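GDP-mannose-dependent alpha-(1-6)-phosphatidylinositol monomannoside mannosyltransferase (Corynebacterium glutamicum, PDB 3OKP) is a mannosyltransferase of the GT-B fold, with two Rossmann-like domains, and binds guanosine-5'-diphosphate-alpha-D-mannose. Local coordinates at residues I87-F92 with N374-E379; I294-A299 with P315-P320; P320-V325 with G352-A357. All coordinates share one frame; numbering follows the deposited sequence.

Interaction 1 of 3, residues I87-F92 with N374-E379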
ATOM      1  N   ILE A  87      -9.576  27.692   5.755  1.00 16.05           N
ATOM      2  CA  ILE A  87      -9.576  26.349   5.184  1.00 14.57           C
ATOM      3  C   ILE A  87     -10.845  26.057   4.378  1.00 14.36           C
ATOM      4  O   ILE A  87     -11.963  26.282   4.851  1.00 14.29           O
ATOM      5  CB  ILE A  87      -9.376  25.277   6.299  1.00 14.03           C
ATOM      6  CG1 ILE A  87      -8.003  25.431   6.981  1.00 13.38           C
ATOM      7  CG2 ILE A  87      -9.588  23.864   5.764  1.00 13.28           C
ATOM      8  CD1 ILE A  87      -6.785  25.286   6.061  1.00 12.66           C
ATOM      9  N   ASP A  88     -10.646  25.555   3.161  1.00 13.72           N
ATOM     10  CA  ASP A  88     -11.728  25.161   2.265  1.00 13.48           C
ATOM     11  C   ASP A  88     -12.067  23.680   2.412  1.00 12.77           C
ATOM     12  O   ASP A  88     -13.239  23.315   2.508  1.00 13.04           O
ATOM     13  CB  ASP A  88     -11.342  25.458   0.810  1.00 13.83           C
ATOM     14  CG  ASP A  88     -11.036  26.926   0.576  1.00 14.35           C
ATOM     15  OD1 ASP A  88     -11.971  27.750   0.659  1.00 14.08           O
ATOM     16  OD2 ASP A  88      -9.861  27.252   0.305  1.00 14.09           O
ATOM     17  N   ASN A  89     -11.035  22.836   2.416  1.00 11.95           N
ATOM     18  CA  ASN A  89     -11.199  21.385   2.535  1.00 11.21           C
ATOM     19  C   ASN A  89     -10.686  20.869   3.866  1.00 10.62           C
ATOM     20  O   ASN A  89      -9.615  21.267   4.318  1.00 10.48           O
ATOM     21  CB  ASN A  89     -10.440  20.640   1.426  1.00 10.89           C
ATOM     22  CG  ASN A  89     -10.724  21.180   0.041  1.00 11.16           C
ATOM     23  OD1 ASN A  89     -11.876  21.293  -0.379  1.00 11.37           O
ATOM     24  ND2 ASN A  89      -9.662  21.494  -0.690  1.00 11.20           N
ATOM     25  N   VAL A  90     -11.444  19.966   4.478  1.00 10.37           N
ATOM     26  CA  VAL A  90     -10.971  19.232   5.646  1.00  9.88           C
ATOM     27  C   VAL A  90     -10.845  17.759   5.268  1.00  9.76           C
ATOM     28  O   VAL A  90     -11.831  17.112   4.895  1.00  9.95           O
ATOM     29  CB  VAL A  90     -11.899  19.424   6.874  1.00 10.03           C
ATOM     30  CG1 VAL A  90     -11.460  18.537   8.041  1.00  9.43           C
ATOM     31  CG2 VAL A  90     -11.907  20.879   7.301  1.00 10.07           C
ATOM     32  N   TRP A  91      -9.620  17.250   5.346  1.00  9.40           N
ATOM     33  CA  TRP A  91      -9.318  15.885   4.949  1.00  9.24           C
ATOM     34  C   TRP A  91      -8.897  15.056   6.159  1.00  9.18           C
ATOM     35  O   TRP A  91      -7.822  15.264   6.724  1.00  8.98           O
ATOM     36  CB  TRP A  91      -8.229  15.883   3.863  1.00  9.21           C
ATOM     37  CG  TRP A  91      -7.807  14.526   3.353  1.00  8.99           C
ATOM     38  CD1 TRP A  91      -8.516  13.357   3.418  1.00  8.86           C
ATOM     39  CD2 TRP A  91      -6.590  14.216   2.658  1.00  8.87           C
ATOM     40  NE1 TRP A  91      -7.805  12.337   2.828  1.00  8.87           N
ATOM     41  CE2 TRP A  91      -6.623  12.836   2.350  1.00  8.77           C
ATOM     42  CE3 TRP A  91      -5.471  14.969   2.273  1.00  9.09           C
ATOM     43  CZ2 TRP A  91      -5.579  12.192   1.676  1.00  9.16           C
ATOM     44  CZ3 TRP A  91      -4.431  14.327   1.600  1.00  9.21           C
ATOM     45  CH2 TRP A  91      -4.495  12.950   1.310  1.00  9.18           C
ATOM     46  N   PHE A  92      -9.768  14.134   6.562  1.00  9.32           N
ATOM     47  CA  PHE A  92      -9.434  13.168   7.600  1.00  9.69           C
ATOM     48  C   PHE A  92      -8.650  12.030   6.955  1.00  9.94           C
ATOM     49  O   PHE A  92      -9.203  11.242   6.178  1.00  9.78           O
ATOM     50  CB  PHE A  92     -10.694  12.652   8.306  1.00  9.59           C
ATOM     51  CG  PHE A  92     -11.472  13.727   9.020  1.00  9.71           C
ATOM     52  CD1 PHE A  92     -11.105  14.139  10.298  1.00  9.44           C
ATOM     53  CD2 PHE A  92     -12.568  14.330   8.411  1.00  9.50           C
ATOM     54  CE1 PHE A  92     -11.816  15.141  10.959  1.00  9.36           C
ATOM     55  CE2 PHE A  92     -13.286  15.329   9.065  1.00 10.06           C
ATOM     56  CZ  PHE A  92     -12.908  15.735  10.341  1.00  9.65           C
ATOM     57  N   ASN A 374      -7.382  16.847  -8.132  1.00 15.09           N
ATOM     58  CA  ASN A 374      -8.751  16.928  -8.641  1.00 15.80           C
ATOM     59  C   ASN A 374      -9.810  16.904  -7.539  1.00 15.47           C
ATOM     60  O   ASN A 374     -10.814  17.612  -7.626  1.00 15.70           O
ATOM     61  CB  ASN A 374      -9.020  15.817  -9.660  1.00 16.27           C
ATOM     62  CG  ASN A 374      -8.222  15.992 -10.943  1.00 17.86           C
ATOM     63  OD1 ASN A 374      -7.662  17.061 -11.209  1.00 19.69           O
ATOM     64  ND2 ASN A 374      -8.164  14.937 -11.748  1.00 19.42           N
ATOM     65  N   ILE A 375      -9.574  16.098  -6.505  1.00 14.78           N
ATOM     66  CA  ILE A 375     -10.470  16.024  -5.353  1.00 14.51           C
ATOM     67  C   ILE A 375     -10.426  17.326  -4.543  1.00 14.70           C
ATOM     68  O   ILE A 375     -11.470  17.902  -4.225  1.00 14.88           O
ATOM     69  CB  ILE A 375     -10.149  14.800  -4.448  1.00 14.06           C
ATOM     70  CG1 ILE A 375     -10.333  13.490  -5.229  1.00 14.01           C
ATOM     71  CG2 ILE A 375     -11.022  14.801  -3.190  1.00 13.68           C
ATOM     72  CD1 ILE A 375      -9.748  12.258  -4.546  1.00 13.75           C
ATOM     73  N   LEU A 376      -9.218  17.792  -4.236  1.00 14.59           N
ATOM     74  CA  LEU A 376      -9.035  18.968  -3.384  1.00 14.95           C
ATOM     75  C   LEU A 376      -9.312  20.307  -4.077  1.00 15.98           C
ATOM     76  O   LEU A 376      -9.636  21.293  -3.412  1.00 16.03           O
ATOM     77  CB  LEU A 376      -7.631  18.973  -2.765  1.00 14.28           C
ATOM     78  CG  LEU A 376      -7.234  17.791  -1.869  1.00 13.36           C
ATOM     79  CD1 LEU A 376      -5.795  17.936  -1.406  1.00 12.22           C
ATOM     80  CD2 LEU A 376      -8.173  17.654  -0.674  1.00 12.16           C
ATOM     81  N   GLN A 377      -9.194  20.340  -5.402  1.00 17.04           N
ATOM     82  CA  GLN A 377      -9.318  21.602  -6.140  1.00 18.43           C
ATOM     83  C   GLN A 377     -10.633  21.789  -6.895  1.00 19.66           C
ATOM     84  O   GLN A 377     -10.919  22.891  -7.366  1.00 20.21           O
ATOM     85  CB  GLN A 377      -8.122  21.814  -7.082  1.00 18.58           C
ATOM     86  CG  GLN A 377      -6.784  22.013  -6.369  1.00 17.95           C
ATOM     87  CD  GLN A 377      -6.822  23.114  -5.316  1.00 17.64           C
ATOM     88  OE1 GLN A 377      -7.457  24.152  -5.501  1.00 18.09           O
ATOM     89  NE2 GLN A 377      -6.136  22.886  -4.203  1.00 16.87           N
ATOM     90  N   SER A 378     -11.430  20.727  -7.006  1.00 20.33           N
ATOM     91  CA  SER A 378     -12.740  20.833  -7.649  1.00 21.99           C
ATOM     92  C   SER A 378     -13.737  21.557  -6.744  1.00 22.73           C
ATOM     93  O   SER A 378     -13.676  21.438  -5.517  1.00 22.26           O
ATOM     94  CB  SER A 378     -13.278  19.454  -8.049  1.00 21.84           C
ATOM     95  OG  SER A 378     -13.477  18.627  -6.916  1.00 21.58           O
ATOM     96  N   GLU A 379     -14.636  22.323  -7.358  1.00 24.40           N
ATOM     97  CA  GLU A 379     -15.709  22.994  -6.626  1.00 25.43           C
ATOM     98  C   GLU A 379     -16.647  21.949  -6.020  1.00 25.77           C
ATOM     99  O   GLU A 379     -16.967  20.955  -6.681  1.00 25.90           O
ATOM    100  CB  GLU A 379     -16.485  23.936  -7.549  1.00 26.44           C
TER

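Interaction 2 of 3, residues I294-A299 with P315-P320. With GDD (guanosine-5'-diphosphate-alpha-D-mannose), chain B.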
ATOM      1  N   ILE A 294       0.809  -3.160  -2.406  1.00 12.30           N
ATOM      2  CA  ILE A 294       1.769  -2.242  -3.015  1.00 11.91           C
ATOM      3  C   ILE A 294       3.000  -2.972  -3.576  1.00 11.10           C
ATOM      4  O   ILE A 294       3.610  -2.504  -4.537  1.00 10.85           O
ATOM      5  CB  ILE A 294       2.158  -1.072  -2.049  1.00 12.47           C
ATOM      6  CG1 ILE A 294       2.874   0.058  -2.794  1.00 12.86           C
ATOM      7  CG2 ILE A 294       2.991  -1.558  -0.887  1.00 12.85           C
ATOM      8  CD1 ILE A 294       1.930   1.052  -3.433  1.00 13.90           C
ATOM      9  N   VAL A 295       3.339  -4.124  -2.993  1.00 10.29           N
ATOM     10  CA  VAL A 295       4.476  -4.926  -3.468  1.00  9.54           C
ATOM     11  C   VAL A 295       4.362  -5.316  -4.949  1.00  9.27           C
ATOM     12  O   VAL A 295       5.375  -5.408  -5.642  1.00  8.96           O
ATOM     13  CB  VAL A 295       4.744  -6.191  -2.592  1.00  9.50           C
ATOM     14  CG1 VAL A 295       5.209  -5.797  -1.192  1.00  9.36           C
ATOM     15  CG2 VAL A 295       3.516  -7.107  -2.526  1.00  8.60           C
ATOM     16  N   TYR A 296       3.132  -5.533  -5.422  1.00  9.09           N
ATOM     17  CA  TYR A 296       2.877  -5.869  -6.826  1.00  8.91           C
ATOM     18  C   TYR A 296       3.177  -4.690  -7.749  1.00  9.08           C
ATOM     19  O   TYR A 296       3.644  -4.873  -8.877  1.00  9.00           O
ATOM     20  CB  TYR A 296       1.421  -6.295  -7.031  1.00  9.05           C
ATOM     21  CG  TYR A 296       0.951  -7.470  -6.197  1.00  8.73           C
ATOM     22  CD1 TYR A 296       1.585  -8.711  -6.271  1.00  8.78           C
ATOM     23  CD2 TYR A 296      -0.157  -7.347  -5.363  1.00  9.39           C
ATOM     24  CE1 TYR A 296       1.139  -9.796  -5.510  1.00  8.67           C
ATOM     25  CE2 TYR A 296      -0.611  -8.423  -4.604  1.00  9.40           C
ATOM     26  CZ  TYR A 296       0.039  -9.643  -4.684  1.00  8.83           C
ATOM     27  OH  TYR A 296      -0.418 -10.702  -3.933  1.00  9.02           O
ATOM     28  N   LEU A 297       2.891  -3.486  -7.262  1.00  9.10           N
ATOM     29  CA  LEU A 297       3.136  -2.254  -8.005  1.00  9.50           C
ATOM     30  C   LEU A 297       4.621  -1.935  -8.040  1.00  9.21           C
ATOM     31  O   LEU A 297       5.137  -1.463  -9.053  1.00  9.41           O
ATOM     32  CB  LEU A 297       2.352  -1.091  -7.385  1.00  9.85           C
ATOM     33  CG  LEU A 297       0.846  -1.319  -7.218  1.00 10.27           C
ATOM     34  CD1 LEU A 297       0.230  -0.202  -6.401  1.00 10.60           C
ATOM     35  CD2 LEU A 297       0.151  -1.454  -8.569  1.00 10.19           C
ATOM     36  N   GLU A 298       5.298  -2.205  -6.924  1.00  8.94           N
ATOM     37  CA  GLU A 298       6.745  -2.043  -6.809  1.00  8.71           C
ATOM     38  C   GLU A 298       7.492  -2.952  -7.788  1.00  8.10           C
ATOM     39  O   GLU A 298       8.463  -2.529  -8.416  1.00  7.80           O
ATOM     40  CB  GLU A 298       7.192  -2.325  -5.370  1.00  8.89           C
ATOM     41  CG  GLU A 298       6.771  -1.246  -4.370  1.00  9.39           C
ATOM     42  CD  GLU A 298       6.996  -1.641  -2.918  1.00  9.82           C
ATOM     43  OE1 GLU A 298       7.350  -2.811  -2.642  1.00 10.15           O
ATOM     44  OE2 GLU A 298       6.809  -0.771  -2.044  1.00 11.71           O
ATOM     45  N   ALA A 299       7.021  -4.194  -7.914  1.00  7.47           N
ATOM     46  CA  ALA A 299       7.606  -5.170  -8.831  1.00  7.08           C
ATOM     47  C   ALA A 299       7.429  -4.735 -10.281  1.00  7.17           C
ATOM     48  O   ALA A 299       8.384  -4.741 -11.061  1.00  7.06           O
ATOM     49  CB  ALA A 299       6.985  -6.539  -8.610  1.00  6.89           C
ATOM     50  N   PRO A 315      -5.770  -8.800  -7.223  1.00  9.56           N
ATOM     51  CA  PRO A 315      -5.903  -8.898  -8.685  1.00  9.69           C
ATOM     52  C   PRO A 315      -6.042  -7.543  -9.397  1.00  9.93           C
ATOM     53  O   PRO A 315      -5.740  -7.447 -10.588  1.00  9.97           O
ATOM     54  CB  PRO A 315      -7.180  -9.733  -8.868  1.00 10.01           C
ATOM     55  CG  PRO A 315      -7.349 -10.467  -7.590  1.00  9.87           C
ATOM     56  CD  PRO A 315      -6.877  -9.503  -6.543  1.00  9.76           C
ATOM     57  N   GLU A 316      -6.473  -6.512  -8.669  1.00 10.14           N
ATOM     58  CA  GLU A 316      -6.668  -5.170  -9.235  1.00 10.30           C
ATOM     59  C   GLU A 316      -5.356  -4.457  -9.579  1.00 10.12           C
ATOM     60  O   GLU A 316      -5.364  -3.449 -10.294  1.00 10.06           O
ATOM     61  CB  GLU A 316      -7.486  -4.288  -8.281  1.00 10.60           C
ATOM     62  CG  GLU A 316      -8.914  -4.766  -8.019  1.00 11.02           C
ATOM     63  CD  GLU A 316      -9.633  -3.932  -6.964  1.00 11.17           C
ATOM     64  OE1 GLU A 316      -9.585  -2.685  -7.045  1.00 11.49           O
ATOM     65  OE2 GLU A 316     -10.248  -4.526  -6.051  1.00 10.84           O
ATOM     66  N   THR A 317      -4.238  -4.974  -9.073  1.00  9.79           N
ATOM     67  CA  THR A 317      -2.927  -4.351  -9.290  1.00  9.66           C
ATOM     68  C   THR A 317      -2.301  -4.704 -10.641  1.00  9.83           C
ATOM     69  O   THR A 317      -1.434  -3.978 -11.131  1.00  9.82           O
ATOM     70  CB  THR A 317      -1.918  -4.715  -8.178  1.00  9.31           C
ATOM     71  OG1 THR A 317      -1.693  -6.128  -8.176  1.00  8.66           O
ATOM     72  CG2 THR A 317      -2.425  -4.269  -6.808  1.00  9.28           C
ATOM     73  N   VAL A 318      -2.743  -5.813 -11.230  1.00 10.04           N
ATOM     74  CA  VAL A 318      -2.159  -6.331 -12.471  1.00 10.37           C
ATOM     75  C   VAL A 318      -3.160  -6.392 -13.629  1.00 10.93           C
ATOM     76  O   VAL A 318      -4.376  -6.394 -13.418  1.00 11.04           O
ATOM     77  CB  VAL A 318      -1.524  -7.741 -12.274  1.00 10.20           C
ATOM     78  CG1 VAL A 318      -0.359  -7.684 -11.283  1.00  9.86           C
ATOM     79  CG2 VAL A 318      -2.576  -8.771 -11.839  1.00 10.04           C
ATOM     80  N   THR A 319      -2.627  -6.429 -14.849  1.00 11.38           N
ATOM     81  CA  THR A 319      -3.422  -6.667 -16.054  1.00 11.86           C
ATOM     82  C   THR A 319      -2.934  -7.979 -16.680  1.00 11.90           C
ATOM     83  O   THR A 319      -1.861  -8.460 -16.315  1.00 11.50           O
ATOM     84  CB  THR A 319      -3.280  -5.512 -17.084  1.00 12.15           C
ATOM     85  OG1 THR A 319      -2.025  -5.619 -17.763  1.00 11.81           O
ATOM     86  CG2 THR A 319      -3.387  -4.141 -16.410  1.00 12.40           C
ATOM     87  N   PRO A 320      -3.716  -8.569 -17.613  1.00 12.43           N
ATOM     88  CA  PRO A 320      -3.251  -9.767 -18.326  1.00 12.56           C
ATOM     89  C   PRO A 320      -1.893  -9.593 -19.021  1.00 12.44           C
ATOM     90  O   PRO A 320      -1.201 -10.581 -19.270  1.00 12.50           O
ATOM     91  CB  PRO A 320      -4.353 -10.002 -19.363  1.00 13.22           C
ATOM     92  CG  PRO A 320      -5.569  -9.409 -18.744  1.00 13.37           C
ATOM     93  CD  PRO A 320      -5.076  -8.185 -18.034  1.00 12.88           C
TER
HETATM   94  N2  GDD B 601      12.722  -2.083   3.478  0.50 13.20           N
HETATM   95  C2  GDD B 601      11.970  -3.206   3.384  0.50 13.14           C
HETATM   96  N1  GDD B 601      12.527  -4.413   3.646  0.50 13.31           N
HETATM   97  N3  GDD B 601      10.667  -3.113   3.028  0.50 13.12           N
HETATM   98  C4  GDD B 601       9.900  -4.231   2.927  0.50 13.25           C
HETATM   99  C5  GDD B 601      10.453  -5.474   3.194  0.50 13.22           C
HETATM  100  C6  GDD B 601      11.793  -5.550   3.558  0.50 13.31           C
HETATM  101  O6  GDD B 601      12.320  -6.654   3.805  0.50 13.24           O
HETATM  102  N7  GDD B 601       9.481  -6.393   3.023  0.50 13.32           N
HETATM  103  C8  GDD B 601       8.355  -5.736   2.662  0.50 13.38           C
HETATM  104  N9  GDD B 601       8.616  -4.420   2.607  0.50 13.33           N
HETATM  105  C1' GDD B 601       7.672  -3.330   2.246  0.50 13.14           C
HETATM  106  C2' GDD B 601       7.336  -3.381   0.764  0.50 12.76           C
HETATM  107  O2' GDD B 601       8.317  -2.704  -0.026  0.50 12.88           O
HETATM  108  C3' GDD B 601       5.976  -2.714   0.705  0.50 12.71           C
HETATM  109  O3' GDD B 601       6.123  -1.307   0.479  0.50 12.17           O
HETATM  110  C4' GDD B 601       5.360  -2.956   2.080  0.50 12.90           C
HETATM  111  O4' GDD B 601       6.417  -3.424   2.927  0.50 12.93           O
HETATM  112  C5' GDD B 601       4.242  -3.995   2.026  0.50 13.17           C
HETATM  113  O5' GDD B 601       2.966  -3.367   1.875  0.50 13.30           O
HETATM  114  PA  GDD B 601       1.825  -4.058   1.302  0.50 13.27           P
HETATM  115  O1A GDD B 601       0.915  -3.229   1.080  0.50 13.01           O
HETATM  116  O2A GDD B 601       2.145  -4.598   0.213  0.50 12.88           O
HETATM  117  O3A GDD B 601       1.332  -5.089   2.197  0.50 13.56           O
HETATM  118  PB  GDD B 601       0.983  -4.880   3.592  0.50 13.50           P
HETATM  119  O2B GDD B 601       0.456  -3.760   3.765  0.50 13.24           O
HETATM  120  O3B GDD B 601       0.179  -5.769   3.946  0.50 13.27           O
HETATM  121  O1B GDD B 601       2.163  -4.991   4.414  0.50 14.16           O

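Interaction 3 of 3, residues P320-V325 with G352-A357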
ATOM      1  N   PRO A 320      -3.716  -8.569 -17.613  1.00 12.43           N
ATOM      2  CA  PRO A 320      -3.251  -9.767 -18.326  1.00 12.56           C
ATOM      3  C   PRO A 320      -1.893  -9.593 -19.021  1.00 12.44           C
ATOM      4  O   PRO A 320      -1.201 -10.581 -19.270  1.00 12.50           O
ATOM      5  CB  PRO A 320      -4.353 -10.002 -19.363  1.00 13.22           C
ATOM      6  CG  PRO A 320      -5.569  -9.409 -18.744  1.00 13.37           C
ATOM      7  CD  PRO A 320      -5.076  -8.185 -18.034  1.00 12.88           C
ATOM      8  N   ALA A 321      -1.517  -8.351 -19.321  1.00 12.27           N
ATOM      9  CA  ALA A 321      -0.218  -8.067 -19.936  1.00 12.05           C
ATOM     10  C   ALA A 321       0.945  -8.047 -18.939  1.00 11.43           C
ATOM     11  O   ALA A 321       2.092  -8.273 -19.321  1.00 11.35           O
ATOM     12  CB  ALA A 321      -0.271  -6.753 -20.711  1.00 12.41           C
ATOM     13  N   THR A 322       0.654  -7.782 -17.668  1.00 11.12           N
ATOM     14  CA  THR A 322       1.713  -7.496 -16.693  1.00 10.89           C
ATOM     15  C   THR A 322       1.936  -8.594 -15.656  1.00 10.82           C
ATOM     16  O   THR A 322       3.017  -8.690 -15.061  1.00 10.47           O
ATOM     17  CB  THR A 322       1.463  -6.158 -15.947  1.00 10.86           C
ATOM     18  OG1 THR A 322       0.428  -6.329 -14.970  1.00 10.71           O
ATOM     19  CG2 THR A 322       1.080  -5.048 -16.917  1.00 11.01           C
ATOM     20  N   GLY A 323       0.911  -9.409 -15.429  1.00 10.92           N
ATOM     21  CA  GLY A 323       0.946 -10.379 -14.347  1.00 10.89           C
ATOM     22  C   GLY A 323      -0.106 -11.463 -14.446  1.00 11.25           C
ATOM     23  O   GLY A 323      -0.986 -11.417 -15.306  1.00 11.20           O
ATOM     24  N   LEU A 324       0.002 -12.442 -13.553  1.00 11.37           N
ATOM     25  CA  LEU A 324      -0.941 -13.546 -13.485  1.00 11.87           C
ATOM     26  C   LEU A 324      -1.537 -13.627 -12.087  1.00 11.90           C
ATOM     27  O   LEU A 324      -0.859 -13.344 -11.096  1.00 11.47           O
ATOM     28  CB  LEU A 324      -0.248 -14.864 -13.851  1.00 11.99           C
ATOM     29  CG  LEU A 324       0.264 -15.000 -15.293  1.00 12.88           C
ATOM     30  CD1 LEU A 324       1.493 -15.900 -15.368  1.00 13.00           C
ATOM     31  CD2 LEU A 324      -0.835 -15.492 -16.231  1.00 13.92           C
ATOM     32  N   VAL A 325      -2.812 -13.996 -12.017  1.00 12.33           N
ATOM     33  CA  VAL A 325      -3.500 -14.186 -10.743  1.00 12.52           C
ATOM     34  C   VAL A 325      -3.733 -15.683 -10.543  1.00 12.92           C
ATOM     35  O   VAL A 325      -4.261 -16.359 -11.428  1.00 13.08           O
ATOM     36  CB  VAL A 325      -4.841 -13.397 -10.689  1.00 12.85           C
ATOM     37  CG1 VAL A 325      -5.616 -13.701  -9.406  1.00 12.82           C
ATOM     38  CG2 VAL A 325      -4.585 -11.896 -10.809  1.00 12.60           C
ATOM     39  N   GLY A 352       7.308  -7.692 -18.061  1.00  9.94           N
ATOM     40  CA  GLY A 352       7.994  -6.684 -17.258  1.00  9.51           C
ATOM     41  C   GLY A 352       7.968  -5.301 -17.881  1.00  9.75           C
ATOM     42  O   GLY A 352       7.768  -4.304 -17.183  1.00  9.67           O
ATOM     43  N   ALA A 353       8.175  -5.235 -19.196  1.00  9.81           N
ATOM     44  CA  ALA A 353       8.042  -3.979 -19.936  1.00 10.12           C
ATOM     45  C   ALA A 353       6.629  -3.424 -19.770  1.00 10.02           C
ATOM     46  O   ALA A 353       6.450  -2.227 -19.512  1.00 10.24           O
ATOM     47  CB  ALA A 353       8.369  -4.179 -21.411  1.00 10.57           C
ATOM     48  N   ALA A 354       5.635  -4.303 -19.908  1.00  9.54           N
ATOM     49  CA  ALA A 354       4.232  -3.924 -19.754  1.00  9.42           C
ATOM     50  C   ALA A 354       3.928  -3.478 -18.324  1.00  9.00           C
ATOM     51  O   ALA A 354       3.148  -2.551 -18.117  1.00  9.13           O
ATOM     52  CB  ALA A 354       3.308  -5.071 -20.174  1.00  9.27           C
ATOM     53  N   GLY A 355       4.552  -4.139 -17.349  1.00  8.66           N
ATOM     54  CA  GLY A 355       4.421  -3.761 -15.940  1.00  8.25           C
ATOM     55  C   GLY A 355       4.888  -2.339 -15.675  1.00  8.53           C
ATOM     56  O   GLY A 355       4.195  -1.564 -15.012  1.00  8.75           O
ATOM     57  N   ARG A 356       6.063  -2.004 -16.203  1.00  8.45           N
ATOM     58  CA  ARG A 356       6.636  -0.664 -16.074  1.00  8.83           C
ATOM     59  C   ARG A 356       5.747   0.402 -16.718  1.00  9.26           C
ATOM     60  O   ARG A 356       5.487   1.442 -16.116  1.00  9.44           O
ATOM     61  CB  ARG A 356       8.060  -0.626 -16.654  1.00  8.78           C
ATOM     62  CG  ARG A 356       8.724   0.758 -16.671  1.00  9.31           C
ATOM     63  CD  ARG A 356       8.999   1.268 -15.265  1.00  9.07           C
ATOM     64  NE  ARG A 356       9.476   2.649 -15.258  1.00  9.96           N
ATOM     65  CZ  ARG A 356       9.857   3.313 -14.168  1.00  9.52           C
ATOM     66  NH1 ARG A 356       9.831   2.726 -12.978  1.00  8.14           N
ATOM     67  NH2 ARG A 356      10.272   4.569 -14.272  1.00  9.14           N
ATOM     68  N   ALA A 357       5.282   0.132 -17.937  1.00  9.65           N
ATOM     69  CA  ALA A 357       4.381   1.037 -18.649  1.00 10.27           C
ATOM     70  C   ALA A 357       3.063   1.226 -17.894  1.00 10.48           C
ATOM     71  O   ALA A 357       2.530   2.340 -17.833  1.00 10.59           O
ATOM     72  CB  ALA A 357       4.121   0.526 -20.063  1.00 10.51           C
TER

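Interaction 1 of 3, residues I87-F92 with N374-E379
The side-chain amide of Asn-89 is gripped by three groups. Across the contact its ND2 donates to the backbone O of Leu-376 at 2.7 Å, entering on a lone pair in the carbonyl plane with a C=O...N angle of 127°. The bond is short but bent, with 141° at the hydrogen, and the acceptor is tilted from the amide plane of Asn-89. A chi1 of -50° sets CG anti to the carbonyl carbon, and the amide reaches the helix end. ND2 is also hydrogen-bonded to Thr-7 OG1, and OD1 to Arg-5 NH2, so partners at both amide atoms fix the rotation of this buried group.

Strand 89-92 lies between strands 7-11 and 112-116 in the parallel sheet of the N-terminal domain, whereas 374-377 ends helix 365-377 near the C-terminus. The late helix thus packs on the first domain, a return of the chain end well known in GT-B enzymes. Leu-376 adds apolar cover alongside the amide: its CB lies 3.8 Å and its CD2 4.1 Å from Asn-89 ND2. Where the helix runs out, Ser-378 OG donates to Asn-374 O at 2.9 Å, and Lys-112 NZ is hydrogen-bonded to the carbonyls of both Ile-375 and Ser-378.

Interaction 2 of 3, residues I294-A299 with P315-P320
Thr-317 presses its hydroxyl oxygen against Tyr-296, with OG1 3.3 Å from Tyr-296 CB and 3.4 Å from the ring atom CD2. The approach to the ring is oblique, and no bond joins the two: OG1 is hydrogen-bonded to Ala-314 O within its own loop. A chi1 of 62° puts OG1, rather than CG2, nearest the tyrosine; Thr-317 CG2 is 4.1 Å from Tyr-296 CD2. Thr-317 CB also meets Leu-297 CD2 at 3.9 Å, so the threonine rests on two adjacent side chains of helix 294-301, and all three residues are buried.

Away from this knot the contact thins quickly. Val-318 CG1 stays 4.8 Å from Tyr-296 CB, and the carboxylate of Glu-316 is hydrogen-bonded to the backbone N atoms of Gln-149 and Tyr-150. Tyr-296 OH is bonded to Met-278 O, tying the ring to strand 275-278 of the C-terminal Rossmann-like domain.

Helix 294-301 turns a different side to guanosine-5'-diphosphate-alpha-D-mannose. Glu-298, by sequence the second glutamate of the EX7E motif of retaining GT-B enzymes, uses its two carboxylate oxygens separately: OE1 accepts from O2' at 2.8 Å and OE2 from O3' at 2.7 Å, a clasp on the ribose diol. Near the start of the helix, the backbone N atoms of Ile-294 and Val-295 make weak hydrogen bonds to the alpha-phosphate, to O1A and O2A respectively, where the helix dipole would probably favour the negative charge. The chemistry thus differs by side: residues 294-299 meet Thr-317 by packing alone, with Gln-300 NE2, just beyond, bonding Thr-317 O, while the ligand side is polar.

Interaction 3 of 3, residues P320-V325 with G352-A357
Ala-321 and Thr-322 meet Ala-354 and Gly-355 where the turn leading into strand 323-325, the edge strand of the parallel sheet in the C-terminal Rossmann-like domain of this GT-B fold, packs on helix 345-362. The backbones come close, with the CA atoms of Thr-322 and Gly-355 4.7 Å apart.

The apolar contacts are methyl to methyl. Ala-321 CB lies 4.0 Å from Ala-354 CB, at the exposed margin, and Thr-322 CG2 lies 3.9 Å from the same methyl, so Ala-354 is covered by both residues of the turn.

A second group sets side chains on backbone atoms. Ala-354 CB lies against the carbonyl oxygen of Ala-321, and Thr-322 CG2 rests on the peptide between Ala-354 and Gly-355, 3.5 Å from Ala-354 O and 3.6 Å from Gly-355 N. Thr-322 CB lies against the helix backbone itself, 3.8 Å from Gly-355 CA.

Polar bonding leads away from the helix segment. The torsion of Thr-322, chi1 76°, turns its methyl to the helix and leaves the hydroxyl to other partners: OG1 is hydrogen-bonded to Gln-300 OE1 and receives the N-H of Thr-319.

How the interactions relate
Interactions 2 and 3 adjoin in the C-terminal domain, with centres 8 Å apart and Pro-320 in common. They touch through Val-318 CG2 and Val-325 CG2 at 3.9 Å, and Gln-300, on helix 294-301, joins them by bonding Thr-317 O through NE2 and Thr-322 OG1 through OE1. The nucleotide-sugar pocket takes Ile-294, Val-295 and Glu-298 from interaction 2. Interaction 1 belongs to the other domain: its centre lies 29 Å from that of interaction 2 and 34 Å from that of interaction 3, with nearest atoms about 14 and 18 Å apart. Interactions 2 and 3 are both nested in the loop that interaction 1 closes, and helix 345-362 is followed in the chain by helix 365-377.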